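Local coordinates for putative modification methylase (Thermus thermophilus, PDB 2ZIG), which probably methylates DNA, transferring a methyl group from S-adenosyl-L-methionine to the exocyclic N4 of a cytosine, at residues R92-V100 with V112-C123. Residues are numbered along the deposited sequence; the frame is centred on the assembly and turned at random.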
loop_
_atom_site.group_PDB
_atom_site.type_symbol
_atom_site.label_atom_id
_atom_site.label_comp_id
_atom_site.label_asym_id
_atom_site.label_seq_id
_atom_site.Cartn_x
_atom_site.Cartn_y
_atom_site.Cartn_z
ATOM N N ARG B 92 7.567 12.267 12.563
ATOM C CA ARG B 92 6.836 11.177 11.942
ATOM C C ARG B 92 7.265 9.787 12.351
ATOM O O ARG B 92 8.374 9.568 12.844
ATOM C CB ARG B 92 6.909 11.300 10.412
ATOM C CG ARG B 92 8.304 11.140 9.812
ATOM C CD ARG B 92 8.264 11.228 8.285
ATOM N NE ARG B 92 7.890 12.567 7.831
ATOM C CZ ARG B 92 7.561 12.877 6.580
ATOM N NH1 ARG B 92 7.553 11.942 5.633
ATOM N NH2 ARG B 92 7.241 14.125 6.272
ATOM N N LEU B 93 6.343 8.852 12.159
ATOM C CA LEU B 93 6.579 7.449 12.437
ATOM C C LEU B 93 6.698 6.771 11.066
ATOM O O LEU B 93 5.754 6.777 10.274
ATOM C CB LEU B 93 5.405 6.874 13.232
ATOM C CG LEU B 93 5.148 5.367 13.199
ATOM C CD1 LEU B 93 6.209 4.608 13.980
ATOM C CD2 LEU B 93 3.776 5.106 13.779
ATOM N N VAL B 94 7.871 6.219 10.782
ATOM C CA VAL B 94 8.119 5.542 9.509
ATOM C C VAL B 94 8.123 4.048 9.802
ATOM O O VAL B 94 8.873 3.584 10.660
ATOM C CB VAL B 94 9.492 5.943 8.915
ATOM C CG1 VAL B 94 9.678 5.316 7.539
ATOM C CG2 VAL B 94 9.586 7.448 8.803
ATOM N N ILE B 95 7.287 3.295 9.095
ATOM C CA ILE B 95 7.192 1.856 9.321
ATOM C C ILE B 95 7.484 1.037 8.060
ATOM O O ILE B 95 6.769 1.132 7.059
ATOM C CB ILE B 95 5.787 1.491 9.848
ATOM C CG1 ILE B 95 5.447 2.366 11.064
ATOM C CG2 ILE B 95 5.747 0.035 10.243
ATOM C CD1 ILE B 95 4.014 2.232 11.557
ATOM N N VAL B 96 8.549 0.244 8.112
ATOM C CA VAL B 96 8.937 -0.598 6.984
ATOM C C VAL B 96 8.211 -1.922 7.179
ATOM O O VAL B 96 8.535 -2.693 8.084
ATOM C CB VAL B 96 10.457 -0.814 6.962
ATOM C CG1 VAL B 96 10.844 -1.679 5.768
ATOM C CG2 VAL B 96 11.163 0.546 6.909
ATOM N N VAL B 97 7.217 -2.166 6.326
ATOM C CA VAL B 97 6.384 -3.364 6.419
ATOM C C VAL B 97 6.234 -4.116 5.110
ATOM O O VAL B 97 5.932 -3.517 4.086
ATOM C CB VAL B 97 4.923 -3.029 6.822
ATOM C CG1 VAL B 97 4.338 -4.176 7.592
ATOM C CG2 VAL B 97 4.854 -1.736 7.576
ATOM N N GLY B 98 6.411 -5.433 5.167
ATOM C CA GLY B 98 6.217 -6.263 3.995
ATOM C C GLY B 98 4.940 -7.037 4.283
ATOM O O GLY B 98 4.746 -7.480 5.419
ATOM N N ASP B 99 4.051 -7.194 3.308
ATOM C CA ASP B 99 2.829 -7.932 3.583
ATOM C C ASP B 99 3.106 -9.427 3.747
ATOM O O ASP B 99 3.871 -10.028 2.990
ATOM C CB ASP B 99 1.773 -7.644 2.507
ATOM C CG ASP B 99 1.183 -6.244 2.657
ATOM O OD1 ASP B 99 1.525 -5.599 3.664
ATOM O OD2 ASP B 99 0.396 -5.785 1.805
ATOM N N VAL B 100 2.483 -10.012 4.763
ATOM C CA VAL B 100 2.675 -11.417 5.100
ATOM C C VAL B 100 1.860 -12.419 4.307
ATOM O O VAL B 100 0.661 -12.569 4.515
ATOM C CB VAL B 100 2.398 -11.636 6.585
ATOM C CG1 VAL B 100 2.634 -13.094 6.952
ATOM C CG2 VAL B 100 3.288 -10.702 7.407
ATOM N N VAL B 112 -2.692 -13.213 1.039
ATOM C CA VAL B 112 -1.701 -12.398 1.716
ATOM C C VAL B 112 -2.380 -11.473 2.709
ATOM O O VAL B 112 -3.362 -10.815 2.370
ATOM C CB VAL B 112 -0.942 -11.530 0.698
ATOM C CG1 VAL B 112 0.225 -10.839 1.365
ATOM C CG2 VAL B 112 -0.476 -12.382 -0.466
ATOM N N PHE B 113 -1.875 -11.430 3.937
ATOM C CA PHE B 113 -2.443 -10.526 4.921
ATOM C C PHE B 113 -1.918 -9.141 4.557
ATOM O O PHE B 113 -0.711 -8.941 4.470
ATOM C CB PHE B 113 -2.002 -10.920 6.337
ATOM C CG PHE B 113 -2.959 -11.859 7.026
ATOM C CD1 PHE B 113 -4.240 -11.436 7.363
ATOM C CD2 PHE B 113 -2.596 -13.175 7.295
ATOM C CE1 PHE B 113 -5.150 -12.315 7.955
ATOM C CE2 PHE B 113 -3.499 -14.062 7.885
ATOM C CZ PHE B 113 -4.779 -13.631 8.214
ATOM N N PRO B 114 -2.822 -8.176 4.307
ATOM C CA PRO B 114 -2.446 -6.802 3.942
ATOM C C PRO B 114 -1.953 -5.985 5.142
ATOM O O PRO B 114 -2.513 -4.938 5.466
ATOM C CB PRO B 114 -3.739 -6.242 3.358
ATOM C CG PRO B 114 -4.781 -6.887 4.227
ATOM C CD PRO B 114 -4.291 -8.330 4.328
ATOM N N LEU B 115 -0.900 -6.476 5.787
ATOM C CA LEU B 115 -0.329 -5.830 6.964
ATOM C C LEU B 115 -0.133 -4.319 6.853
ATOM O O LEU B 115 -0.530 -3.571 7.749
ATOM C CB LEU B 115 1.018 -6.465 7.297
ATOM C CG LEU B 115 1.295 -6.894 8.741
ATOM C CD1 LEU B 115 2.805 -6.961 8.938
ATOM C CD2 LEU B 115 0.664 -5.926 9.738
ATOM N N HIS B 116 0.487 -3.868 5.763
ATOM C CA HIS B 116 0.752 -2.448 5.591
ATOM C C HIS B 116 -0.542 -1.632 5.558
ATOM O O HIS B 116 -0.596 -0.512 6.076
ATOM C CB HIS B 116 1.552 -2.189 4.303
ATOM C CG HIS B 116 0.696 -2.039 3.080
ATOM N ND1 HIS B 116 0.162 -3.116 2.403
ATOM C CD2 HIS B 116 0.244 -0.934 2.443
ATOM C CE1 HIS B 116 -0.581 -2.681 1.401
ATOM N NE2 HIS B 116 -0.549 -1.360 1.403
ATOM N N ALA B 117 -1.580 -2.191 4.947
ATOM C CA ALA B 117 -2.852 -1.491 4.843
ATOM C C ALA B 117 -3.558 -1.420 6.194
ATOM O O ALA B 117 -4.154 -0.399 6.532
ATOM C CB ALA B 117 -3.745 -2.178 3.814
ATOM N N ASP B 118 -3.499 -2.506 6.957
ATOM C CA ASP B 118 -4.121 -2.535 8.274
ATOM C C ASP B 118 -3.422 -1.528 9.170
ATOM O O ASP B 118 -4.065 -0.850 9.973
ATOM C CB ASP B 118 -4.030 -3.941 8.884
ATOM C CG ASP B 118 -5.152 -4.854 8.409
ATOM O OD1 ASP B 118 -6.325 -4.487 8.627
ATOM O OD2 ASP B 118 -4.872 -5.920 7.820
ATOM N N ILE B 119 -2.104 -1.417 9.011
ATOM C CA ILE B 119 -1.316 -0.485 9.806
ATOM C C ILE B 119 -1.694 0.949 9.449
ATOM O O ILE B 119 -1.966 1.761 10.336
ATOM C CB ILE B 119 0.204 -0.686 9.574
ATOM C CG1 ILE B 119 0.625 -2.104 9.987
ATOM C CG2 ILE B 119 1.004 0.356 10.356
ATOM C CD1 ILE B 119 0.436 -2.402 11.428
ATOM N N GLN B 120 -1.722 1.260 8.154
ATOM C CA GLN B 120 -2.077 2.612 7.708
ATOM C C GLN B 120 -3.426 3.051 8.248
ATOM O O GLN B 120 -3.565 4.150 8.777
ATOM C CB GLN B 120 -2.121 2.708 6.174
ATOM C CG GLN B 120 -0.784 2.950 5.519
ATOM C CD GLN B 120 -0.905 3.194 4.028
ATOM O OE1 GLN B 120 -0.736 4.315 3.553
ATOM N NE2 GLN B 120 -1.205 2.147 3.285
ATOM N N VAL B 121 -4.422 2.189 8.102
ATOM C CA VAL B 121 -5.769 2.494 8.562
ATOM C C VAL B 121 -5.807 2.753 10.070
ATOM O O VAL B 121 -6.256 3.804 10.520
ATOM C CB VAL B 121 -6.722 1.339 8.189
ATOM C CG1 VAL B 121 -8.094 1.549 8.819
ATOM C CG2 VAL B 121 -6.844 1.261 6.670
ATOM N N ARG B 122 -5.312 1.802 10.850
ATOM C CA ARG B 122 -5.314 1.946 12.296
ATOM C C ARG B 122 -4.559 3.179 12.792
ATOM O O ARG B 122 -4.908 3.739 13.831
ATOM C CB ARG B 122 -4.759 0.676 12.935
ATOM C CG ARG B 122 -5.695 -0.512 12.798
ATOM C CD ARG B 122 -4.993 -1.808 13.135
ATOM N NE ARG B 122 -5.921 -2.933 13.242
ATOM C CZ ARG B 122 -6.514 -3.311 14.371
ATOM N NH1 ARG B 122 -6.279 -2.655 15.501
ATOM N NH2 ARG B 122 -7.337 -4.351 14.374
ATOM N N CYS B 123 -3.537 3.612 12.057
ATOM C CA CYS B 123 -2.775 4.783 12.465
ATOM C C CYS B 123 -3.620 6.047 12.370
ATOM O O CYS B 123 -3.430 6.981 13.144
ATOM C CB CYS B 123 -1.500 4.936 11.626
ATOM S SG CYS B 123 -0.095 3.929 12.209
#
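Asp-99 grips the first turn of helix 115-123 with both carboxylate oxygens. OD1 accepts a nearly straight hydrogen bond from the backbone N of His-116, 2.9 Å long. OD2 offers its syn lone pair to His-116 ND1 at 2.7 Å, in the imidazole plane. Carboxylate and ring lie nearly coplanar, 24° apart. The ring gets there because CG sits between the backbone N and the carbonyl carbon (chi1 86°). This His-carboxylate pair probably favours a proton on ND1 and steadies the ring, whose NE2 is hydrogen-bonded to His-116 of the second subunit.

Val-97, which points toward the helix, crosses Leu-115 at about a right angle. Its CG1 meets Leu-115 CD1 at a tight 3.5 Å. Strand and helix axes run nearly antiparallel, 159° apart. The unit is a strand and the following helix of the Rossmann-like methyltransferase fold, with the helix packed on one face of the mixed sheet. One turn further along the helix, Ile-119 CG2 meets Ile-95 CD1 at 3.7 Å.

Beyond Asp-99, Val-100 O accepts a hydrogen bond from Phe-113 N (2.8 Å). Val-112 CG1 packs against the same Val-100 O at 3.6 Å. Val-100 CG2 also reaches Leu-115 CD1.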